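Local coordinates for aeromonas extracellular serine protease (Aeromonas sobria, PDB 3WQB), which cleaves peptide bonds that follow two basic residues, one of them lysine, as a calcium-binding secreted serine protease of the furin subfamily, at residues D15-S19 with L416-K421; D184-N189 with T525-M531. The protein carries 1 engineered substitution. The contacts are given in a common frame with arbitrary orientation. Numbering follows the deposited sequence.

Interaction 1: residues D15-S19 with L416-K421; sequences DIGRS and LIDVNK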
# COMPACT_ATOMS: atom_id res chain seq x y z
N ASP A 15 23.15 -2.43 25.45
CA ASP A 15 21.85 -1.78 25.32
C ASP A 15 21.64 -1.54 23.83
O ASP A 15 22.35 -0.76 23.22
CB ASP A 15 21.85 -0.46 26.10
CG ASP A 15 20.54 0.32 26.01
OD1 ASP A 15 19.63 -0.04 25.24
OD2 ASP A 15 20.45 1.35 26.72
N ILE A 16 20.66 -2.23 23.25
CA ILE A 16 20.36 -2.11 21.82
C ILE A 16 19.23 -1.12 21.54
O ILE A 16 18.77 -1.00 20.39
CB ILE A 16 20.03 -3.48 21.17
CG1 ILE A 16 18.79 -4.11 21.84
CG2 ILE A 16 21.25 -4.42 21.23
CD1 ILE A 16 18.05 -5.12 20.97
N GLY A 17 18.82 -0.40 22.57
CA GLY A 17 17.67 0.50 22.50
C GLY A 17 17.89 1.84 21.82
O GLY A 17 19.00 2.18 21.40
N ARG A 18 16.80 2.60 21.78
CA ARG A 18 16.74 3.88 21.07
C ARG A 18 17.44 5.03 21.79
O ARG A 18 17.57 6.12 21.22
CB ARG A 18 15.28 4.27 20.82
CG ARG A 18 14.55 3.29 19.94
CD ARG A 18 13.06 3.64 19.81
NE ARG A 18 12.38 2.65 18.96
CZ ARG A 18 12.44 2.64 17.62
NH1 ARG A 18 13.11 3.58 16.97
NH2 ARG A 18 11.81 1.69 16.95
N SER A 19 17.86 4.80 23.03
CA SER A 19 18.58 5.81 23.81
C SER A 19 19.93 5.30 24.34
O SER A 19 20.49 5.88 25.27
CB SER A 19 17.72 6.32 24.97
OG SER A 19 17.45 5.28 25.89
N LEU A 416 6.25 0.90 15.30
CA LEU A 416 7.37 1.39 14.52
C LEU A 416 8.48 0.34 14.47
O LEU A 416 8.89 -0.21 15.49
CB LEU A 416 7.90 2.69 15.13
CG LEU A 416 9.21 3.26 14.60
CD1 LEU A 416 9.11 3.62 13.13
CD2 LEU A 416 9.65 4.45 15.44
N ILE A 417 8.98 0.08 13.26
CA ILE A 417 10.08 -0.85 13.07
C ILE A 417 11.23 -0.60 14.05
O ILE A 417 11.66 0.54 14.25
CB ILE A 417 10.60 -0.77 11.64
CG1 ILE A 417 9.53 -1.31 10.68
CG2 ILE A 417 11.91 -1.54 11.49
CD1 ILE A 417 9.89 -1.18 9.20
N ASP A 418 11.72 -1.68 14.66
CA ASP A 418 12.89 -1.64 15.53
C ASP A 418 13.82 -2.73 15.02
O ASP A 418 13.69 -3.90 15.38
CB ASP A 418 12.48 -1.90 16.98
CG ASP A 418 13.63 -1.82 17.97
OD1 ASP A 418 14.81 -1.97 17.56
OD2 ASP A 418 13.34 -1.65 19.18
N VAL A 419 14.75 -2.36 14.14
CA VAL A 419 15.60 -3.36 13.49
C VAL A 419 16.49 -4.09 14.50
O VAL A 419 16.67 -5.32 14.41
CB VAL A 419 16.47 -2.72 12.38
CG1 VAL A 419 17.59 -3.67 11.94
CG2 VAL A 419 15.60 -2.31 11.19
N ASN A 420 17.07 -3.35 15.43
CA ASN A 420 17.96 -3.97 16.42
C ASN A 420 17.23 -5.04 17.22
O ASN A 420 17.78 -6.13 17.43
CB ASN A 420 18.48 -2.93 17.40
CG ASN A 420 19.40 -1.91 16.77
OD1 ASN A 420 19.89 -2.07 15.64
ND2 ASN A 420 19.66 -0.85 17.51
N LYS A 421 16.01 -4.74 17.66
CA LYS A 421 15.25 -5.70 18.46
C LYS A 421 14.79 -6.88 17.61
O LYS A 421 14.80 -8.02 18.08
CB LYS A 421 14.07 -5.03 19.16
CG LYS A 421 13.38 -5.90 20.20
CD LYS A 421 12.33 -5.12 20.97
CE LYS A 421 11.57 -6.05 21.90
NZ LYS A 421 10.58 -5.31 22.72
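Residues 15-19 run as an irregular loop past the start of a helix: 416-418 are extended and the helix begins at Val419, with Asp418 as N-cap, its OD1 accepting from Lys421 N at 3.0 Å. The backbones come closest at Ile16 and Asn420, CA to CA 6.2 Å; Arg18 CA and Asp418 CA are 8.7 Å apart. An Asx turn, with Asp15 OD1 2.8 Å from Gly17 N, bends the loop just where Ile16 O accepts from Asn420 ND2 at 3.0 Å. The Ile16 side chain lies against the first helical turn, CD1 3.8 Å from Lys421 CA. Arg18, chi2 and chi3 both t, spans the wider gap: NH2 donates to Ile417 O at 2.9 Å, near the guanidinium plane, while Leu416 CD2 covers one face of the group, 3.8 Å from NH2. Arg18 also forms a salt bridge with Asp56 and a hydrogen bond with Thr370. Asn58 donates to both Ile16 O and Asp418 OD1, and so ties loop to cap. The contact joins the N-terminal region to the start of helix 419-426, beside helix 60-64, while Ile417 points the other way, packing on helix 335-352 and strand 277-282, an outermost strand of the parallel subtilisin sheet.

Interaction 2: residues D184-N189 with T525-M531; sequences DPRSAN and TKGLRDM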
# COMPACT_ATOMS: atom_id res chain seq x y z
N ASP A 184 -15.18 5.00 -5.53
CA ASP A 184 -16.16 3.93 -5.65
C ASP A 184 -15.49 2.61 -5.31
O ASP A 184 -14.34 2.40 -5.67
CB ASP A 184 -16.77 3.88 -7.05
CG ASP A 184 -17.71 5.05 -7.32
OD1 ASP A 184 -17.29 5.96 -8.06
OD2 ASP A 184 -18.85 5.07 -6.79
N PRO A 185 -16.22 1.73 -4.61
CA PRO A 185 -15.62 0.49 -4.15
C PRO A 185 -15.30 -0.43 -5.32
O PRO A 185 -15.97 -0.40 -6.36
CB PRO A 185 -16.72 -0.12 -3.28
CG PRO A 185 -17.99 0.42 -3.85
CD PRO A 185 -17.65 1.83 -4.26
N ARG A 186 -14.26 -1.22 -5.15
CA ARG A 186 -13.91 -2.22 -6.15
C ARG A 186 -13.91 -3.62 -5.59
O ARG A 186 -13.58 -3.83 -4.43
CB ARG A 186 -12.56 -1.89 -6.77
CG ARG A 186 -12.66 -0.79 -7.81
CD ARG A 186 -11.30 -0.39 -8.29
NE ARG A 186 -11.35 0.82 -9.09
CZ ARG A 186 -10.79 0.96 -10.29
NH1 ARG A 186 -10.10 -0.05 -10.83
NH2 ARG A 186 -10.90 2.10 -10.93
N SER A 187 -14.30 -4.57 -6.43
CA SER A 187 -14.07 -5.98 -6.16
C SER A 187 -12.58 -6.31 -6.34
O SER A 187 -11.90 -5.69 -7.16
CB SER A 187 -14.92 -6.83 -7.11
OG SER A 187 -14.53 -8.18 -7.06
N ALA A 188 -12.07 -7.27 -5.57
CA ALA A 188 -10.67 -7.68 -5.72
C ALA A 188 -10.51 -8.89 -6.65
O ALA A 188 -9.40 -9.37 -6.89
CB ALA A 188 -10.05 -7.95 -4.35
N ASN A 189 -11.63 -9.34 -7.20
CA ASN A 189 -11.69 -10.59 -7.95
C ASN A 189 -11.49 -10.51 -9.47
O ASN A 189 -11.57 -11.54 -10.15
CB ASN A 189 -12.99 -11.32 -7.63
CG ASN A 189 -13.06 -11.78 -6.20
OD1 ASN A 189 -12.12 -12.39 -5.68
ND2 ASN A 189 -14.18 -11.50 -5.54
N THR A 525 -23.06 3.04 -8.50
CA THR A 525 -22.75 2.21 -7.33
C THR A 525 -23.96 2.01 -6.41
O THR A 525 -24.44 2.95 -5.79
CB THR A 525 -21.55 2.80 -6.55
OG1 THR A 525 -20.39 2.79 -7.38
CG2 THR A 525 -21.28 2.00 -5.27
N LYS A 526 -24.42 0.76 -6.34
CA LYS A 526 -25.54 0.36 -5.49
C LYS A 526 -25.07 0.14 -4.06
O LYS A 526 -25.85 0.25 -3.11
CB LYS A 526 -26.15 -0.94 -6.00
CG LYS A 526 -26.96 -0.81 -7.28
CD LYS A 526 -27.88 -2.02 -7.43
CE LYS A 526 -28.94 -2.06 -6.33
NZ LYS A 526 -29.34 -3.45 -5.98
N GLY A 527 -23.79 -0.17 -3.93
CA GLY A 527 -23.20 -0.48 -2.64
C GLY A 527 -21.88 -1.21 -2.83
O GLY A 527 -21.11 -0.89 -3.73
N LEU A 528 -21.63 -2.18 -1.97
CA LEU A 528 -20.40 -2.97 -2.04
C LEU A 528 -20.68 -4.28 -2.73
O LEU A 528 -21.73 -4.87 -2.51
CB LEU A 528 -19.87 -3.25 -0.63
CG LEU A 528 -19.59 -2.06 0.30
CD1 LEU A 528 -19.00 -2.56 1.60
CD2 LEU A 528 -18.68 -1.04 -0.36
N ARG A 529 -19.75 -4.71 -3.57
CA ARG A 529 -19.85 -6.00 -4.26
C ARG A 529 -18.51 -6.72 -4.11
O ARG A 529 -17.54 -6.36 -4.78
CB ARG A 529 -20.21 -5.81 -5.74
CG ARG A 529 -21.63 -5.30 -6.03
CD ARG A 529 -22.69 -6.25 -5.47
NE ARG A 529 -24.06 -5.84 -5.78
CZ ARG A 529 -24.80 -5.02 -5.03
NH1 ARG A 529 -24.30 -4.50 -3.91
NH2 ARG A 529 -26.03 -4.73 -5.39
N ASP A 530 -18.47 -7.70 -3.21
CA ASP A 530 -17.23 -8.42 -2.88
C ASP A 530 -16.06 -7.46 -2.60
O ASP A 530 -14.94 -7.66 -3.07
CB ASP A 530 -16.83 -9.40 -4.00
CG ASP A 530 -17.78 -10.58 -4.14
OD1 ASP A 530 -18.48 -10.93 -3.17
OD2 ASP A 530 -17.80 -11.16 -5.25
N MET A 531 -16.34 -6.41 -1.84
CA MET A 531 -15.27 -5.51 -1.44
C MET A 531 -14.43 -6.21 -0.38
O MET A 531 -14.95 -6.68 0.62
CB MET A 531 -15.79 -4.19 -0.90
CG MET A 531 -14.64 -3.25 -0.60
SD MET A 531 -15.11 -1.71 0.15
CE MET A 531 -13.68 -1.40 1.18
O HOH W 1 -21.52 5.66 -8.04
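This contact belongs to the interface between the subtilisin domain and the P-domain, the two-domain build of furin-like proteases. Residues 184-189 come from the loop between strand 173-179 and helix 191-205 of the catalytic domain; they lie along the start of P-domain strand 527-535. At one end Thr525 OG1 donates to Asp184 OD2 at 2.8 Å, and a water that accepts from Thr525 N (3.1 Å) lies within hydrogen-bonding distance of Asp184 OD2 (3.0 Å). Pro185 is the apolar centre: its CB lies 3.6 Å from Leu528 CD2 and 4.1 Å from Met531 SD, its CG 3.4 Å from Gly527 O, and its CD 3.8 Å from Thr525 CG2. Leu486 touches both Pro185 and Thr525.

The P-domain of this family is a beta-sandwich of jelly-roll type, and its strand 527-535 pairs antiparallel with 471-482. A G1 bulge, in which Asp530 and Met531 both face Val479, interrupts that pairing; Asp530 has positive phi and psi (50° and 43°), and the chain turns a corner there. Ser187 packs against this corner, CB 3.5 Å from Arg529 O and CA 3.6 Å from Asp530 O. Its OG accepts from Asn189 N at 3.1 Å in an ST turn just ahead of helix 191-205. The Arg529 side chain leads off to a salt bridge with Asp482, whereas Arg186, its CA-to-CB bond pointing away from 525-531, packs on the chaperone ORF2.

Overall arrangement
Interactions 1 and 2 lie on opposite sides of the chain's centre, with their own centres 41 Å apart and their nearest atoms about 25 Å apart, so they do not touch. Along the sequence their segments alternate: 184-189 falls between the two parts of interaction 1, and 525-531 follows both. Interaction 1 stays away from the annotated catalytic and calcium sites, whereas interaction 2, at the domain boundary, is nearer to one of them: a calcium ion bound in the P-domain lies about 13 Å from residue Gly527 itself, rather than from the contact's centre, and calcium-binding Asp488 is about 11 Å from Leu528, side chain to side chain.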